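Side-chain contacts in D-glyceraldehyde dehydrogenase (NADP(+)) (Thermoplasma acidophilum, PDB 5IZD), which oxidises D-glyceraldehyde to (R)-glycerate with NADP(+) in the non-phosphorylated Entner-Doudoroff pathway, working as a homotetramer: residues D41-I46 with G209-E214; A144-N149 with G153-K158; W183-F188 with G196-I201. All blocks are in the same frame, centred on the assembly; numbering follows the deposited sequence.

Contact 1 (D41-I46 with G209-E214); sequences DVDRAI and GDYIVE. With NAP (NADP nicotinamide-adenine-dinucleotide phosphate), chain I.
V42 and D43 meet Y211 and I212 in a helix-to-helix contact, part apolar and part polar, between the start of the long helix 39-77 and the later turns of helix 205-214. The two short helical segments run in nearly the same direction, their axes 27° apart and 10.6 Å from each other at closest approach. V42 supplies the apolar part: its CG1 lies 3.8 Å from CD2 at the edge of the Y211 ring, near the ring plane, while CG1 and CG2 both reach CG1 of I212, the first of them at 3.9 Å. With CG anti to the backbone N (chi1 -176°), the Y211 ring extends toward helix 39-77, and its hydroxyl ends between the two carboxylate oxygens of D43. OH of Y211 is 2.7 Å from both OD1 and OD2 of D43; the carboxylate and ring planes are inclined by 46°. D43 OD1 also has a weak hydrogen bond with NE2 of H215, the residue after E214. Helix 205-214 belongs to the Rossmann-like coenzyme domain of the aldehyde dehydrogenase fold, and it carries the adenine site on another side: N6A of NADP donates to D210 OD1 over 3.3 Å, almost straight, and D210 is also paired with R232. A phenylalanine in place of Y211 would probably leave the D43 carboxylate without its hydroxyl partner. I212 also touches V143 of strand 130-145.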
loop_
_atom_site.group_PDB
_atom_site.type_symbol
_atom_site.label_atom_id
_atom_site.label_comp_id
_atom_site.label_asym_id
_atom_site.label_seq_id
_atom_site.Cartn_x
_atom_site.Cartn_y
_atom_site.Cartn_z
ATOM N N ASP A 41 37.288 -15.968 -13.052
ATOM C CA ASP A 41 35.978 -16.316 -13.623
ATOM C C ASP A 41 34.836 -15.515 -12.951
ATOM O O ASP A 41 33.944 -15.032 -13.632
ATOM C CB ASP A 41 35.720 -17.824 -13.577
ATOM C CG ASP A 41 36.682 -18.606 -14.462
ATOM O OD1 ASP A 41 37.126 -18.060 -15.516
ATOM O OD2 ASP A 41 37.048 -19.761 -14.084
ATOM N N VAL A 42 34.912 -15.376 -11.630
ATOM C CA VAL A 42 34.003 -14.555 -10.852
ATOM C C VAL A 42 34.032 -13.089 -11.287
ATOM O O VAL A 42 32.990 -12.516 -11.558
ATOM C CB VAL A 42 34.325 -14.657 -9.338
ATOM C CG1 VAL A 42 33.550 -13.654 -8.550
ATOM C CG2 VAL A 42 34.023 -16.066 -8.816
ATOM N N ASP A 43 35.223 -12.504 -11.342
ATOM C CA ASP A 43 35.401 -11.157 -11.902
ATOM C C ASP A 43 34.760 -10.969 -13.285
ATOM O O ASP A 43 33.991 -10.021 -13.440
ATOM C CB ASP A 43 36.873 -10.741 -11.918
ATOM C CG ASP A 43 37.401 -10.422 -10.527
ATOM O OD1 ASP A 43 36.637 -10.303 -9.573
ATOM O OD2 ASP A 43 38.620 -10.302 -10.357
ATOM N N ARG A 44 35.028 -11.839 -14.261
ATOM C CA ARG A 44 34.384 -11.690 -15.571
ATOM C C ARG A 44 32.865 -11.742 -15.470
ATOM O O ARG A 44 32.171 -10.974 -16.161
ATOM C CB ARG A 44 34.815 -12.735 -16.602
ATOM C CG ARG A 44 36.220 -12.576 -17.144
ATOM C CD ARG A 44 36.443 -13.251 -18.511
ATOM N NE ARG A 44 35.791 -14.553 -18.706
ATOM C CZ ARG A 44 36.185 -15.719 -18.167
ATOM N NH1 ARG A 44 37.254 -15.802 -17.334
ATOM N NH2 ARG A 44 35.489 -16.826 -18.452
ATOM N N ALA A 45 32.350 -12.632 -14.605
ATOM C CA ALA A 45 30.914 -12.776 -14.457
ATOM C C ALA A 45 30.281 -11.515 -13.856
ATOM O O ALA A 45 29.298 -11.028 -14.392
ATOM C CB ALA A 45 30.568 -14.032 -13.662
ATOM N N ILE A 46 30.854 -10.988 -12.774
ATOM C CA ILE A 46 30.373 -9.767 -12.154
ATOM C C ILE A 46 30.497 -8.575 -13.094
ATOM O O ILE A 46 29.574 -7.773 -13.188
ATOM C CB ILE A 46 31.069 -9.499 -10.798
ATOM C CG1 ILE A 46 30.545 -10.478 -9.747
ATOM C CG2 ILE A 46 30.832 -8.070 -10.317
ATOM C CD1 ILE A 46 31.430 -10.550 -8.530
ATOM N N GLY A 209 33.441 -18.280 -2.243
ATOM C CA GLY A 209 32.288 -17.685 -1.604
ATOM C C GLY A 209 32.578 -16.349 -0.975
ATOM O O GLY A 209 31.863 -15.347 -1.247
ATOM N N ASP A 210 33.635 -16.298 -0.166
ATOM C CA ASP A 210 34.065 -15.005 0.418
ATOM C C ASP A 210 34.346 -13.997 -0.653
ATOM O O ASP A 210 33.899 -12.858 -0.569
ATOM C CB ASP A 210 35.305 -15.127 1.289
ATOM C CG ASP A 210 35.009 -15.744 2.660
ATOM O OD1 ASP A 210 33.835 -15.913 3.088
ATOM O OD2 ASP A 210 35.972 -16.057 3.331
ATOM N N TYR A 211 35.015 -14.439 -1.701
ATOM C CA TYR A 211 35.459 -13.531 -2.757
ATOM C C TYR A 211 34.285 -12.899 -3.501
ATOM O O TYR A 211 34.287 -11.677 -3.762
ATOM C CB TYR A 211 36.414 -14.279 -3.699
ATOM C CG TYR A 211 36.983 -13.388 -4.737
ATOM C CD1 TYR A 211 38.080 -12.542 -4.446
ATOM C CD2 TYR A 211 36.421 -13.338 -6.019
ATOM C CE1 TYR A 211 38.602 -11.673 -5.413
ATOM C CE2 TYR A 211 36.944 -12.469 -7.005
ATOM C CZ TYR A 211 38.030 -11.635 -6.700
ATOM O OH TYR A 211 38.514 -10.777 -7.674
ATOM N N ILE A 212 33.286 -13.723 -3.817
ATOM C CA ILE A 212 32.068 -13.259 -4.498
ATOM C C ILE A 212 31.326 -12.247 -3.616
ATOM O O ILE A 212 30.922 -11.177 -4.067
ATOM C CB ILE A 212 31.073 -14.404 -4.845
ATOM C CG1 ILE A 212 31.685 -15.499 -5.711
ATOM C CG2 ILE A 212 29.939 -13.893 -5.715
ATOM C CD1 ILE A 212 30.903 -16.818 -5.693
ATOM N N VAL A 213 31.153 -12.588 -2.349
ATOM C CA VAL A 213 30.328 -11.748 -1.487
ATOM C C VAL A 213 30.956 -10.405 -1.150
ATOM O O VAL A 213 30.235 -9.433 -1.074
ATOM C CB VAL A 213 29.851 -12.430 -0.206
ATOM C CG1 VAL A 213 29.131 -13.747 -0.523
ATOM C CG2 VAL A 213 30.974 -12.669 0.756
ATOM N N GLU A 214 32.262 -10.337 -0.925
ATOM C CA GLU A 214 32.872 -9.026 -0.592
ATOM C C GLU A 214 33.264 -8.078 -1.769
ATOM O O GLU A 214 33.717 -6.983 -1.527
ATOM C CB GLU A 214 34.037 -9.236 0.342
ATOM C CG GLU A 214 35.196 -9.942 -0.289
ATOM C CD GLU A 214 36.232 -10.394 0.724
ATOM O OE1 GLU A 214 37.315 -10.811 0.248
ATOM O OE2 GLU A 214 36.017 -10.293 1.963
HETATM P PA NAP I . 25.659 -23.715 3.238
HETATM O O1A NAP I . 27.108 -23.956 3.528
HETATM O O2A NAP I . 24.943 -22.637 4.024
HETATM O O5B NAP I . 25.504 -23.432 1.636
HETATM C C5B NAP I . 24.573 -22.496 1.048
HETATM C C4B NAP I . 25.216 -21.778 -0.153
HETATM O O4B NAP I . 26.250 -20.886 0.305
HETATM C C3B NAP I . 25.924 -22.746 -1.122
HETATM O O3B NAP I . 25.830 -22.224 -2.475
HETATM C C2B NAP I . 27.349 -22.717 -0.642
HETATM O O2B NAP I . 28.290 -23.208 -1.591
HETATM C C1B NAP I . 27.513 -21.254 -0.326
HETATM N N9A NAP I . 28.643 -20.916 0.551
HETATM C C8A NAP I . 29.321 -21.717 1.418
HETATM N N7A NAP I . 30.294 -21.076 2.029
HETATM C C5A NAP I . 30.204 -19.769 1.536
HETATM C C6A NAP I . 30.939 -18.612 1.796
HETATM N N6A NAP I . 31.950 -18.571 2.673
HETATM N N1A NAP I . 30.603 -17.480 1.144
HETATM C C2A NAP I . 29.603 -17.518 0.244
HETATM N N3A NAP I . 28.859 -18.585 -0.076
HETATM C C4A NAP I . 29.215 -19.683 0.629
HETATM O O3 NAP I . 24.901 -25.095 3.445
HETATM P PN NAP I . 25.459 -26.542 3.877
HETATM O O1N NAP I . 26.397 -27.079 2.811
HETATM O O2N NAP I . 24.297 -27.466 4.150
HETATM O O5D NAP I . 26.252 -26.280 5.182
HETATM P P2B NAP I . 28.963 -24.704 -1.341
HETATM O O1X NAP I . 29.982 -24.897 -2.476
HETATM O O2X NAP I . 27.910 -25.702 -1.450
HETATM O O3X NAP I . 29.658 -24.731 -0.022
#

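Contact 2 (A144-N149 with G153-K158); sequences ALTPWN and GMVARK. With NAP (NADP nicotinamide-adenine-dinucleotide phosphate), chain I.
K158, M154 and T146 bury the most surface where the end of strand 130-145 and the loop after it pack on the first turns of helix 153-164. T146 sits in the middle: its CG2 lies 3.7 Å from the carbonyl O of M154 and 3.9 Å from CD of K158, and on another flank its OG1 is 3.9 Å from CG2 of V155. The first torsion of M154 (chi1 -66°) sets CG beside the backbone N, where it joins CB against the P147 ring; M154 CB is 3.7 Å from P147 CD, and the side chains cross at about a right angle. K158 runs its methylene chain past T146, its CE 3.9 Å from the L145 carbonyl O, and its buried ammonium is held by a salt bridge to E458 and hydrogen bonds to T222 and T224. The same loop binds the coenzyme: T146 O accepts from O3B of NADP at 2.8 Å, and W148 NE1 donates to its O2N. N149, probably the transition-state stabiliser as in relatives, bonds through ND2 to the Q279 carbonyl O and to OD2 of the sulfinic-acid cysteine at 281. In this beta-alpha-beta unit, strands 168-172 and 220-224 flank strand 130-145, and helix 94-112 packs against A156.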
loop_
_atom_site.group_PDB
_atom_site.type_symbol
_atom_site.label_atom_id
_atom_site.label_comp_id
_atom_site.label_asym_id
_atom_site.label_seq_id
_atom_site.Cartn_x
_atom_site.Cartn_y
_atom_site.Cartn_z
ATOM N N ALA A 144 23.320 -14.489 -6.069
ATOM C CA ALA A 144 22.372 -15.482 -5.587
ATOM C C ALA A 144 23.105 -16.760 -5.220
ATOM O O ALA A 144 23.828 -17.323 -6.056
ATOM C CB ALA A 144 21.320 -15.776 -6.620
ATOM N N LEU A 145 22.990 -17.149 -3.937
ATOM C CA LEU A 145 23.712 -18.274 -3.377
ATOM C C LEU A 145 22.657 -19.264 -2.922
ATOM O O LEU A 145 21.900 -18.983 -1.961
ATOM C CB LEU A 145 24.615 -17.863 -2.210
ATOM C CG LEU A 145 25.701 -16.862 -2.537
ATOM C CD1 LEU A 145 26.225 -16.264 -1.239
ATOM C CD2 LEU A 145 26.808 -17.431 -3.346
ATOM N N THR A 146 22.570 -20.406 -3.605
ATOM C CA THR A 146 21.466 -21.353 -3.362
ATOM C C THR A 146 21.939 -22.600 -2.631
ATOM O O THR A 146 23.118 -23.032 -2.784
ATOM C CB THR A 146 20.655 -21.711 -4.643
ATOM O OG1 THR A 146 21.514 -22.163 -5.676
ATOM C CG2 THR A 146 19.943 -20.479 -5.123
ATOM N N PRO A 147 21.044 -23.169 -1.794
ATOM C CA PRO A 147 21.363 -24.421 -1.092
ATOM C C PRO A 147 21.032 -25.723 -1.880
ATOM O O PRO A 147 20.511 -25.684 -3.002
ATOM C CB PRO A 147 20.513 -24.319 0.147
ATOM C CG PRO A 147 19.283 -23.666 -0.357
ATOM C CD PRO A 147 19.681 -22.715 -1.463
ATOM N N TRP A 148 21.351 -26.865 -1.292
ATOM C CA TRP A 148 21.172 -28.152 -1.978
ATOM C C TRP A 148 19.792 -28.753 -1.720
ATOM O O TRP A 148 19.370 -29.671 -2.476
ATOM C CB TRP A 148 22.258 -29.188 -1.558
ATOM C CG TRP A 148 22.470 -29.265 -0.062
ATOM C CD1 TRP A 148 23.413 -28.607 0.653
ATOM C CD2 TRP A 148 21.665 -29.970 0.883
ATOM N NE1 TRP A 148 23.283 -28.892 1.984
ATOM C CE2 TRP A 148 22.195 -29.718 2.150
ATOM C CE3 TRP A 148 20.578 -30.817 0.772
ATOM C CZ2 TRP A 148 21.639 -30.279 3.336
ATOM C CZ3 TRP A 148 20.004 -31.349 1.940
ATOM C CH2 TRP A 148 20.559 -31.103 3.201
ATOM N N ASN A 149 19.107 -28.309 -0.669
ATOM C CA ASN A 149 17.938 -29.029 -0.220
ATOM C C ASN A 149 16.720 -28.884 -1.141
ATOM O O ASN A 149 16.001 -29.866 -1.350
ATOM C CB ASN A 149 17.657 -28.730 1.237
ATOM C CG ASN A 149 17.166 -27.280 1.481
ATOM O OD1 ASN A 149 17.514 -26.339 0.750
ATOM N ND2 ASN A 149 16.318 -27.118 2.490
ATOM N N GLY A 153 13.773 -25.249 -6.719
ATOM C CA GLY A 153 12.879 -24.229 -6.022
ATOM C C GLY A 153 13.604 -22.958 -5.619
ATOM O O GLY A 153 13.102 -21.839 -5.800
ATOM N N MET A 154 14.805 -23.124 -5.073
ATOM C CA MET A 154 15.542 -21.964 -4.532
ATOM C C MET A 154 16.136 -21.102 -5.637
ATOM O O MET A 154 16.323 -19.892 -5.474
ATOM C CB MET A 154 16.617 -22.408 -3.545
ATOM C CG MET A 154 16.070 -23.044 -2.289
ATOM S SD MET A 154 15.418 -21.733 -1.200
ATOM C CE MET A 154 15.063 -22.856 0.186
ATOM N N VAL A 155 16.448 -21.738 -6.771
ATOM C CA VAL A 155 16.919 -20.996 -7.909
ATOM C C VAL A 155 15.804 -20.150 -8.483
ATOM O O VAL A 155 15.989 -18.975 -8.673
ATOM C CB VAL A 155 17.528 -21.938 -8.963
ATOM C CG1 VAL A 155 17.762 -21.232 -10.273
ATOM C CG2 VAL A 155 18.779 -22.578 -8.371
ATOM N N ALA A 156 14.676 -20.768 -8.794
ATOM C CA ALA A 156 13.482 -20.019 -9.202
ATOM C C ALA A 156 13.124 -18.865 -8.210
ATOM O O ALA A 156 12.816 -17.780 -8.634
ATOM C CB ALA A 156 12.275 -20.947 -9.346
ATOM N N ARG A 157 13.157 -19.140 -6.916
ATOM C CA ARG A 157 12.783 -18.151 -5.891
ATOM C C ARG A 157 13.615 -16.868 -5.926
ATOM O O ARG A 157 13.088 -15.827 -5.656
ATOM C CB ARG A 157 12.898 -18.763 -4.501
ATOM C CG ARG A 157 12.839 -17.738 -3.370
ATOM C CD ARG A 157 12.862 -18.447 -2.042
ATOM N NE ARG A 157 11.609 -19.110 -1.807
ATOM C CZ ARG A 157 11.402 -19.981 -0.822
ATOM N NH1 ARG A 157 12.374 -20.307 0.033
ATOM N NH2 ARG A 157 10.200 -20.528 -0.702
ATOM N N LYS A 158 14.896 -16.980 -6.219
ATOM C CA LYS A 158 15.840 -15.894 -6.288
ATOM C C LYS A 158 15.964 -15.234 -7.673
ATOM O O LYS A 158 15.965 -13.994 -7.758
ATOM C CB LYS A 158 17.199 -16.411 -5.801
ATOM C CG LYS A 158 17.077 -16.825 -4.338
ATOM C CD LYS A 158 18.386 -17.184 -3.701
ATOM C CE LYS A 158 18.180 -17.891 -2.378
ATOM N NZ LYS A 158 17.618 -16.976 -1.366
HETATM P PA NAP I . 25.659 -23.715 3.238
HETATM O O1A NAP I . 27.108 -23.956 3.528
HETATM O O2A NAP I . 24.943 -22.637 4.024
HETATM O O5B NAP I . 25.504 -23.432 1.636
HETATM C C5B NAP I . 24.573 -22.496 1.048
HETATM C C4B NAP I . 25.216 -21.778 -0.153
HETATM O O4B NAP I . 26.250 -20.886 0.305
HETATM C C3B NAP I . 25.924 -22.746 -1.122
HETATM O O3B NAP I . 25.830 -22.224 -2.475
HETATM C C2B NAP I . 27.349 -22.717 -0.642
HETATM O O2B NAP I . 28.290 -23.208 -1.591
HETATM C C1B NAP I . 27.513 -21.254 -0.326
HETATM N N9A NAP I . 28.643 -20.916 0.551
HETATM C C8A NAP I . 29.321 -21.717 1.418
HETATM N N7A NAP I . 30.294 -21.076 2.029
HETATM C C5A NAP I . 30.204 -19.769 1.536
HETATM C C6A NAP I . 30.939 -18.612 1.796
HETATM N N6A NAP I . 31.950 -18.571 2.673
HETATM N N1A NAP I . 30.603 -17.480 1.144
HETATM C C2A NAP I . 29.603 -17.518 0.244
HETATM N N3A NAP I . 28.859 -18.585 -0.076
HETATM C C4A NAP I . 29.215 -19.683 0.629
HETATM O O3 NAP I . 24.901 -25.095 3.445
HETATM P PN NAP I . 25.459 -26.542 3.877
HETATM O O1N NAP I . 26.397 -27.079 2.811
HETATM O O2N NAP I . 24.297 -27.466 4.150
HETATM O O5D NAP I . 26.252 -26.280 5.182
HETATM P P2B NAP I . 28.963 -24.704 -1.341
HETATM O O1X NAP I . 29.982 -24.897 -2.476
HETATM O O2X NAP I . 27.910 -25.702 -1.450
HETATM O O3X NAP I . 29.658 -24.731 -0.022
#

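Contact 3 (W183-F188 with G196-I201); sequences WIVRKF and GVLNFI
A chi1 of 168° turns CG1 of V185 away from its own backbone N, and both methyl groups meet strand 198-200: CG1 of V185 sits 4.1 Å from both CD2 of L198 and CB of F200, while CG2 of V185 lies 3.8 Å from CD1 of F200. On the strand, L198 and F200 both have CG anti to their own backbone N, and each side chain extends toward helix 178-190. L198 inserts CD2 between V185 and the next turn of the helix, where it comes 3.7 Å from CB of F188. The touch with F188 is made near the base of its side chain; the ring itself leads off toward L163 of helix 153-164. N199, between the two inward residues, points the other way, following the alternation of a beta strand. Its ND2 bonds to the carbonyl O of G196 at 3.0 Å, from above the carbonyl plane, and its OD1 accepts from the backbone N of D8. The segments run nearly antiparallel, at 153°, as expected where the helix of a beta-alpha-beta crossover lies over the strand that follows it; strand 168-172 completes the unit, and its L171 touches both V185 and F200. L159 of helix 153-164 adjoins L198. No hydrogen bond joins the two segments; the contacts across them are between apolar carbons of buried side chains, which makes the association hydrophobic and without directional bonds.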
loop_
_atom_site.group_PDB
_atom_site.type_symbol
_atom_site.label_atom_id
_atom_site.label_comp_id
_atom_site.label_asym_id
_atom_site.label_seq_id
_atom_site.Cartn_x
_atom_site.Cartn_y
_atom_site.Cartn_z
ATOM N N TRP A 183 20.501 -26.413 -15.371
ATOM C CA TRP A 183 19.397 -26.697 -16.287
ATOM C C TRP A 183 18.364 -25.509 -16.349
ATOM O O TRP A 183 17.928 -25.085 -17.447
ATOM C CB TRP A 183 18.755 -28.020 -15.916
ATOM C CG TRP A 183 17.677 -28.494 -16.817
ATOM C CD1 TRP A 183 17.812 -29.384 -17.822
ATOM C CD2 TRP A 183 16.262 -28.100 -16.801
ATOM N NE1 TRP A 183 16.593 -29.598 -18.431
ATOM C CE2 TRP A 183 15.622 -28.856 -17.805
ATOM C CE3 TRP A 183 15.504 -27.239 -16.026
ATOM C CZ2 TRP A 183 14.255 -28.728 -18.088
ATOM C CZ3 TRP A 183 14.104 -27.111 -16.278
ATOM C CH2 TRP A 183 13.510 -27.852 -17.312
ATOM N N ILE A 184 18.064 -24.941 -15.198
ATOM C CA ILE A 184 17.173 -23.785 -15.114
ATOM C C ILE A 184 17.762 -22.592 -15.822
ATOM O O ILE A 184 17.081 -21.980 -16.632
ATOM C CB ILE A 184 16.833 -23.445 -13.643
ATOM C CG1 ILE A 184 15.927 -24.543 -13.100
ATOM C CG2 ILE A 184 16.119 -22.104 -13.534
ATOM C CD1 ILE A 184 15.865 -24.606 -11.607
ATOM N N VAL A 185 19.038 -22.322 -15.558
ATOM C CA VAL A 185 19.782 -21.253 -16.198
ATOM C C VAL A 185 19.721 -21.359 -17.721
ATOM O O VAL A 185 19.512 -20.352 -18.407
ATOM C CB VAL A 185 21.260 -21.213 -15.713
ATOM C CG1 VAL A 185 22.120 -20.298 -16.581
ATOM C CG2 VAL A 185 21.317 -20.734 -14.246
ATOM N N ARG A 186 19.920 -22.572 -18.226
ATOM C CA ARG A 186 19.891 -22.835 -19.673
ATOM C C ARG A 186 18.486 -22.504 -20.201
ATOM O O ARG A 186 18.384 -21.862 -21.236
ATOM C CB ARG A 186 20.329 -24.272 -19.991
ATOM C CG ARG A 186 20.436 -24.646 -21.491
ATOM C CD ARG A 186 21.081 -26.020 -21.698
ATOM N NE ARG A 186 22.513 -26.044 -21.329
ATOM C CZ ARG A 186 23.549 -25.681 -22.117
ATOM N NH1 ARG A 186 23.382 -25.252 -23.375
ATOM N NH2 ARG A 186 24.805 -25.756 -21.636
ATOM N N LYS A 187 17.418 -22.828 -19.456
ATOM C CA LYS A 187 16.069 -22.454 -19.894
ATOM C C LYS A 187 15.878 -20.933 -19.989
ATOM O O LYS A 187 15.279 -20.451 -20.934
ATOM C CB LYS A 187 14.981 -23.143 -19.052
ATOM C CG LYS A 187 14.944 -24.656 -19.260
ATOM C CD LYS A 187 14.268 -25.035 -20.573
ATOM C CE LYS A 187 14.501 -26.502 -20.905
ATOM N NZ LYS A 187 15.892 -26.697 -21.413
ATOM N N PHE A 188 16.405 -20.189 -19.027
ATOM C CA PHE A 188 16.396 -18.730 -19.097
ATOM C C PHE A 188 17.181 -18.196 -20.305
ATOM O O PHE A 188 16.705 -17.263 -21.033
ATOM C CB PHE A 188 16.906 -18.125 -17.785
ATOM C CG PHE A 188 15.847 -17.970 -16.781
ATOM C CD1 PHE A 188 15.503 -19.027 -15.969
ATOM C CD2 PHE A 188 15.132 -16.786 -16.685
ATOM C CE1 PHE A 188 14.519 -18.894 -15.005
ATOM C CE2 PHE A 188 14.131 -16.663 -15.732
ATOM C CZ PHE A 188 13.817 -17.726 -14.895
ATOM N N GLY A 196 25.194 -11.264 -20.319
ATOM C CA GLY A 196 25.559 -10.526 -19.105
ATOM C C GLY A 196 24.485 -10.440 -18.035
ATOM O O GLY A 196 24.815 -10.223 -16.898
ATOM N N VAL A 197 23.207 -10.583 -18.390
ATOM C CA VAL A 197 22.112 -10.385 -17.430
ATOM C C VAL A 197 22.087 -11.502 -16.400
ATOM O O VAL A 197 21.749 -11.261 -15.250
ATOM C CB VAL A 197 20.753 -10.240 -18.129
ATOM C CG1 VAL A 197 19.577 -10.189 -17.113
ATOM C CG2 VAL A 197 20.765 -8.976 -18.942
ATOM N N LEU A 198 22.427 -12.708 -16.825
ATOM C CA LEU A 198 22.416 -13.879 -15.984
ATOM C C LEU A 198 23.719 -14.650 -16.169
ATOM O O LEU A 198 24.011 -15.081 -17.266
ATOM C CB LEU A 198 21.247 -14.797 -16.354
ATOM C CG LEU A 198 21.122 -16.085 -15.520
ATOM C CD1 LEU A 198 21.021 -15.773 -14.044
ATOM C CD2 LEU A 198 19.903 -16.862 -15.954
ATOM N N ASN A 199 24.463 -14.839 -15.088
ATOM C CA ASN A 199 25.730 -15.582 -15.110
ATOM C C ASN A 199 25.684 -16.696 -14.066
ATOM O O ASN A 199 25.116 -16.518 -12.986
ATOM C CB ASN A 199 26.918 -14.660 -14.859
ATOM C CG ASN A 199 26.924 -13.460 -15.789
ATOM O OD1 ASN A 199 27.550 -13.500 -16.872
ATOM N ND2 ASN A 199 26.209 -12.426 -15.428
ATOM N N PHE A 200 26.372 -17.809 -14.382
ATOM C CA PHE A 200 26.313 -19.056 -13.639
ATOM C C PHE A 200 27.730 -19.477 -13.332
ATOM O O PHE A 200 28.537 -19.729 -14.257
ATOM C CB PHE A 200 25.627 -20.131 -14.483
ATOM C CG PHE A 200 25.473 -21.469 -13.796
ATOM C CD1 PHE A 200 24.634 -21.624 -12.706
ATOM C CD2 PHE A 200 26.186 -22.570 -14.228
ATOM C CE1 PHE A 200 24.467 -22.870 -12.104
ATOM C CE2 PHE A 200 26.036 -23.831 -13.607
ATOM C CZ PHE A 200 25.167 -23.964 -12.528
ATOM N N ILE A 201 28.022 -19.539 -12.042
ATOM C CA ILE A 201 29.349 -19.824 -11.528
ATOM C C ILE A 201 29.222 -20.953 -10.500
ATOM O O ILE A 201 28.478 -20.825 -9.491
ATOM C CB ILE A 201 29.924 -18.586 -10.824
ATOM C CG1 ILE A 201 30.359 -17.544 -11.837
ATOM C CG2 ILE A 201 31.119 -18.956 -9.947
ATOM C CD1 ILE A 201 31.600 -17.920 -12.617
#

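How the contacts relate
The three contacts lie in the coenzyme-binding part of the fold, their centres about 13 to 18 Å apart. Contacts 2 and 3 follow each other along the chain, both nested inside the long loop closed by contact 1. They belong to successive beta-alpha-beta units sharing strand 168-172, and meet where V155 packs on I184. Strand 198-200 of contact 3 is followed in the chain by helix 205-214 of contact 1, while I201 packs on A45 of helix 39-77. V213 touches L145 between contacts 1 and 2, the two that reach NADP. Contacts 2 and 3 pack on one sheet, containing strands 130-145, 168-172 and 198-200, so the coenzyme-binding loop and helix 205-214 rise from a common framework.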